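Long-range contacts in endonuclease V (Bacillus subtilis, PDB 3GA2), which probably repairs deaminated DNA by cutting the strand at the second phosphodiester bond 3' to a deoxyinosine, with magnesium as cofactor: residues A[17-21]-A[87-93]; A[73-78]-A[102-108]. The protein carries 1 engineered substitution. All coordinates share one frame. Numbering follows the deposited sequence.

In the fold
Both contacts are partly buried, yet they hold different elements. Interaction 1 joins helix 14-25 to the loop between strand 72-81 and helix 96-105; interaction 2 ties that same strand, at an edge of the central mixed sheet, to the end of that helix and the turn after it. Their centres lie about 25 Å apart and they do not touch. Interaction 1, with three buried and no exposed residues touching, rests on three phenylalanine rings and one bridging water. Interaction 2 includes exposed residues such as Lys105 and Glu107: Glu74 of the edge strand binds backbone NH groups and a threonine hydroxyl beyond the helix, and a lysine at the helix end binds a strand carbonyl.

Interaction 1: residues A[17-21]-A[87-93]; sequences FLQVQ and VSGFLAF
Residues 17-21 form a turn of regular helix, with Gln21 N bonded to Phe17 O at 3.1 Å. Opposite runs an extended loop, Val87 to Ser88, that turns at Gly89 (phi 99°, psi 16°), a conformation in which a CB would collide with the preceding carbonyl, and takes helical angles from Leu91. The closest CA pair is Phe17 and Phe90, 7.3 Å apart.

Aromatic contacts dominate. Phe17, chi1 m, makes an offset stack with Phe90 (centroids 4.8 Å apart, planes at 26°) and turns its edge to the face of Phe93 (4.9 Å, 83°). All three chi1 angles are m, and together the rings form an aromatic cluster. CH-pi contacts extend it: Phe17 CB lies 3.4 Å from the Phe90 ring centroid, and Val87 CG2 3.9 Å from that of Phe17.

Aliphatic groups pack at the ring edges. Leu18 starts away from the loop, but its chi1 of -91° brings CD2 back to 3.2 Å from Phe90 CZ, and the beta-branched Val20 sets CG1 3.8 Å from Phe93 CE2.

The polar link is indirect. The long Gln21 side chain carries NE2 to water 1 (3.0 Å), which donates to Gly89 O (2.7 Å).

The contact thus docks helix 14-25 on the loop leading into helix 96-105; Phe93 also meets His131 of helix 128-136 edge-to-face, while Met11 packs on Phe17 and Val20.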
# COMPACT_ATOMS: atom_id res chain seq x y z
N PHE A 17 -8.67 -5.42 17.71
CA PHE A 17 -7.77 -5.00 16.64
C PHE A 17 -6.30 -5.22 17.01
O PHE A 17 -5.51 -5.69 16.18
CB PHE A 17 -8.00 -3.53 16.28
CG PHE A 17 -9.39 -3.25 15.77
CD1 PHE A 17 -10.43 -2.96 16.66
CD2 PHE A 17 -9.67 -3.29 14.41
CE1 PHE A 17 -11.72 -2.72 16.20
CE2 PHE A 17 -10.96 -3.05 13.93
CZ PHE A 17 -11.99 -2.77 14.83
N LEU A 18 -5.93 -4.88 18.24
CA LEU A 18 -4.54 -5.05 18.67
C LEU A 18 -4.12 -6.51 18.68
O LEU A 18 -2.98 -6.84 18.35
CB LEU A 18 -4.33 -4.47 20.08
CG LEU A 18 -3.88 -3.02 20.18
CD1 LEU A 18 -2.63 -2.80 19.34
CD2 LEU A 18 -4.99 -2.11 19.72
N GLN A 19 -5.04 -7.39 19.05
CA GLN A 19 -4.74 -8.81 19.10
C GLN A 19 -4.44 -9.35 17.71
O GLN A 19 -3.53 -10.16 17.53
CB GLN A 19 -5.90 -9.58 19.72
CG GLN A 19 -5.52 -10.98 20.18
CD GLN A 19 -4.58 -10.96 21.38
OE1 GLN A 19 -4.01 -11.98 21.75
NE2 GLN A 19 -4.43 -9.79 21.99
N VAL A 20 -5.22 -8.91 16.72
CA VAL A 20 -5.02 -9.35 15.35
C VAL A 20 -3.66 -8.84 14.85
O VAL A 20 -2.90 -9.60 14.27
CB VAL A 20 -6.14 -8.82 14.41
CG1 VAL A 20 -5.86 -9.23 12.97
CG2 VAL A 20 -7.49 -9.36 14.86
N GLN A 21 -3.37 -7.57 15.08
CA GLN A 21 -2.10 -7.00 14.63
C GLN A 21 -0.92 -7.71 15.25
O GLN A 21 0.03 -8.09 14.56
CB GLN A 21 -2.01 -5.51 14.98
CG GLN A 21 -3.02 -4.63 14.28
CD GLN A 21 -2.73 -3.16 14.47
OE1 GLN A 21 -2.29 -2.73 15.54
NE2 GLN A 21 -3.00 -2.36 13.44
N VAL A 87 -13.57 2.65 16.54
CA VAL A 87 -12.30 2.75 17.25
C VAL A 87 -11.39 3.65 16.40
O VAL A 87 -11.76 4.04 15.30
CB VAL A 87 -11.63 1.37 17.41
CG1 VAL A 87 -12.53 0.45 18.23
CG2 VAL A 87 -11.36 0.76 16.04
N SER A 88 -10.21 3.98 16.92
CA SER A 88 -9.28 4.83 16.18
C SER A 88 -7.89 4.23 16.05
O SER A 88 -7.38 3.61 16.99
CB SER A 88 -9.17 6.20 16.84
OG SER A 88 -10.33 6.98 16.62
N GLY A 89 -7.27 4.41 14.89
CA GLY A 89 -5.94 3.89 14.67
C GLY A 89 -5.88 2.57 13.92
O GLY A 89 -4.84 1.90 13.94
N PHE A 90 -6.97 2.18 13.26
CA PHE A 90 -6.98 0.93 12.52
C PHE A 90 -7.60 1.05 11.14
O PHE A 90 -8.49 0.29 10.79
CB PHE A 90 -7.71 -0.15 13.32
CG PHE A 90 -7.26 -0.25 14.74
CD1 PHE A 90 -7.93 0.46 15.74
CD2 PHE A 90 -6.16 -1.03 15.09
CE1 PHE A 90 -7.51 0.39 17.06
CE2 PHE A 90 -5.73 -1.10 16.41
CZ PHE A 90 -6.41 -0.39 17.40
N LEU A 91 -7.12 2.02 10.37
CA LEU A 91 -7.63 2.24 9.02
C LEU A 91 -7.58 0.99 8.16
O LEU A 91 -8.54 0.66 7.47
CB LEU A 91 -6.83 3.35 8.35
CG LEU A 91 -7.26 3.71 6.93
CD1 LEU A 91 -8.70 4.20 6.93
CD2 LEU A 91 -6.33 4.78 6.37
N ALA A 92 -6.45 0.29 8.21
CA ALA A 92 -6.26 -0.92 7.43
C ALA A 92 -7.41 -1.91 7.55
O ALA A 92 -7.80 -2.55 6.57
CB ALA A 92 -4.96 -1.60 7.81
N PHE A 93 -7.96 -2.05 8.76
CA PHE A 93 -9.07 -2.99 8.96
C PHE A 93 -10.32 -2.61 8.17
O PHE A 93 -11.03 -3.48 7.68
CB PHE A 93 -9.42 -3.12 10.45
CG PHE A 93 -8.38 -3.85 11.25
CD1 PHE A 93 -7.21 -3.21 11.66
CD2 PHE A 93 -8.56 -5.19 11.59
CE1 PHE A 93 -6.25 -3.89 12.40
CE2 PHE A 93 -7.61 -5.88 12.33
CZ PHE A 93 -6.45 -5.23 12.74
O HOH W 1 -2.71 0.41 14.50

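Interaction 2: residues A[73-78]-A[102-108]; sequences IEKVHS and AAKKLET
Glu74, Val76 and Lys105 carry most of this contact between extended strand 73-78 and the end of a helix, where 102-105 is helical and 106-108 leads away. The backbones are nearest at Ser78 and Ala102, whose CA atoms are 4.9 Å apart; those of Glu74 and Thr108 are 7.4 Å apart.

Glu74, extended with chi1 and chi2 both t, presents its carboxylate to the turn. OE2 accepts from Glu107 N at 2.7 Å; OE1 accepts from Thr108 N at 2.9 Å and from Thr108 OG1 (chi1 p) at 2.6 Å. A carboxylate suits this place because its two oxygens can take up adjacent backbone NH groups that are no longer held in helix.

At the apolar centre, Val76 CG2 lies 3.5 Å from Leu106 CD2 and 4.4 Å from Ala102 CB, and the small alanine lets helix and strand come close; Ser78 CB sits 3.8 Å from Ala102 CB.

Lys105 has chi1 m and its remaining chi angles t, so the long, extended chain reaches obliquely across to the strand, and NZ donates to His77 O at 2.8 Å.

A classic beta bulge opposite Val64 of strand 55-66 lets Ile73 and Glu74 both point toward 102-108. Beyond it side chains alternate: Val76 and Ser78 face the helix end, whereas Lys75 pairs with Glu225 and His77 packs on Leu229 and Tyr233, so helices 96-105 and 217-235 flank the outermost strand. Antiparallel strands 41-52, 55-66 and 72-81 followed by helix 96-105 are consistent with the RNase H-like fold.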
# COMPACT_ATOMS: atom_id res chain seq x y z
N ILE A 73 -2.40 -4.20 -18.06
CA ILE A 73 -2.97 -5.43 -18.58
C ILE A 73 -4.30 -5.77 -17.95
O ILE A 73 -5.06 -6.57 -18.49
CB ILE A 73 -2.00 -6.62 -18.40
CG1 ILE A 73 -1.67 -6.81 -16.92
CG2 ILE A 73 -0.75 -6.37 -19.22
CD1 ILE A 73 -0.68 -7.93 -16.66
N GLU A 74 -4.59 -5.18 -16.80
CA GLU A 74 -5.85 -5.45 -16.12
C GLU A 74 -6.21 -4.37 -15.10
O GLU A 74 -5.34 -3.78 -14.45
CB GLU A 74 -5.79 -6.82 -15.43
CG GLU A 74 -7.03 -7.16 -14.60
CD GLU A 74 -7.05 -8.59 -14.08
OE1 GLU A 74 -6.01 -9.06 -13.57
OE2 GLU A 74 -8.11 -9.24 -14.17
N LYS A 75 -7.50 -4.10 -14.99
CA LYS A 75 -7.99 -3.11 -14.04
C LYS A 75 -9.27 -3.63 -13.40
O LYS A 75 -10.16 -4.13 -14.08
CB LYS A 75 -8.27 -1.77 -14.73
CG LYS A 75 -7.03 -1.11 -15.30
CD LYS A 75 -7.23 0.38 -15.55
CE LYS A 75 -8.27 0.64 -16.62
NZ LYS A 75 -8.43 2.10 -16.87
N VAL A 76 -9.34 -3.55 -12.07
CA VAL A 76 -10.52 -4.00 -11.34
C VAL A 76 -10.78 -3.02 -10.22
O VAL A 76 -9.91 -2.22 -9.88
CB VAL A 76 -10.32 -5.40 -10.70
CG1 VAL A 76 -10.16 -6.45 -11.78
CG2 VAL A 76 -9.11 -5.38 -9.77
N HIS A 77 -11.97 -3.07 -9.65
CA HIS A 77 -12.27 -2.18 -8.55
C HIS A 77 -13.36 -2.78 -7.68
O HIS A 77 -14.10 -3.67 -8.10
CB HIS A 77 -12.69 -0.80 -9.07
CG HIS A 77 -14.04 -0.78 -9.72
ND1 HIS A 77 -15.21 -0.76 -8.99
CD2 HIS A 77 -14.40 -0.82 -11.02
CE1 HIS A 77 -16.24 -0.78 -9.82
NE2 HIS A 77 -15.77 -0.82 -11.06
N SER A 78 -13.43 -2.28 -6.46
CA SER A 78 -14.41 -2.73 -5.50
C SER A 78 -15.04 -1.45 -4.95
O SER A 78 -14.36 -0.43 -4.81
CB SER A 78 -13.71 -3.50 -4.38
OG SER A 78 -14.65 -4.15 -3.54
N ALA A 102 -11.62 -6.64 -4.39
CA ALA A 102 -11.04 -6.25 -5.67
C ALA A 102 -10.04 -7.30 -6.13
O ALA A 102 -10.08 -7.75 -7.28
CB ALA A 102 -10.35 -4.89 -5.54
N ALA A 103 -9.15 -7.71 -5.23
CA ALA A 103 -8.14 -8.72 -5.55
C ALA A 103 -8.79 -10.01 -6.05
O ALA A 103 -8.24 -10.69 -6.93
CB ALA A 103 -7.29 -9.01 -4.32
N LYS A 104 -9.95 -10.35 -5.50
CA LYS A 104 -10.67 -11.55 -5.90
C LYS A 104 -11.20 -11.47 -7.33
O LYS A 104 -11.48 -12.49 -7.96
CB LYS A 104 -11.82 -11.82 -4.91
CG LYS A 104 -11.29 -12.12 -3.51
CD LYS A 104 -12.35 -11.99 -2.43
CE LYS A 104 -13.24 -13.20 -2.35
NZ LYS A 104 -14.20 -13.03 -1.22
N LYS A 105 -11.30 -10.25 -7.85
CA LYS A 105 -11.78 -10.07 -9.21
C LYS A 105 -10.66 -10.21 -10.24
O LYS A 105 -10.93 -10.35 -11.43
CB LYS A 105 -12.44 -8.69 -9.34
CG LYS A 105 -13.65 -8.49 -8.44
CD LYS A 105 -14.22 -7.10 -8.61
CE LYS A 105 -15.52 -6.91 -7.84
NZ LYS A 105 -16.17 -5.62 -8.20
N LEU A 106 -9.42 -10.17 -9.78
CA LEU A 106 -8.26 -10.28 -10.66
C LEU A 106 -8.14 -11.60 -11.44
O LEU A 106 -8.20 -12.68 -10.86
CB LEU A 106 -6.97 -10.09 -9.86
CG LEU A 106 -6.70 -8.70 -9.26
CD1 LEU A 106 -5.44 -8.74 -8.42
CD2 LEU A 106 -6.57 -7.68 -10.38
N GLU A 107 -7.96 -11.50 -12.75
CA GLU A 107 -7.79 -12.68 -13.57
C GLU A 107 -6.30 -12.99 -13.59
O GLU A 107 -5.89 -14.14 -13.73
CB GLU A 107 -8.30 -12.46 -15.01
CG GLU A 107 -9.81 -12.30 -15.13
CD GLU A 107 -10.29 -12.39 -16.57
OE1 GLU A 107 -9.68 -11.75 -17.45
OE2 GLU A 107 -11.29 -13.09 -16.83
N THR A 108 -5.48 -11.95 -13.45
CA THR A 108 -4.03 -12.13 -13.43
C THR A 108 -3.58 -12.44 -12.01
O THR A 108 -4.37 -12.42 -11.07
CB THR A 108 -3.29 -10.88 -13.92
OG1 THR A 108 -3.54 -9.79 -13.01
CG2 THR A 108 -3.76 -10.49 -15.31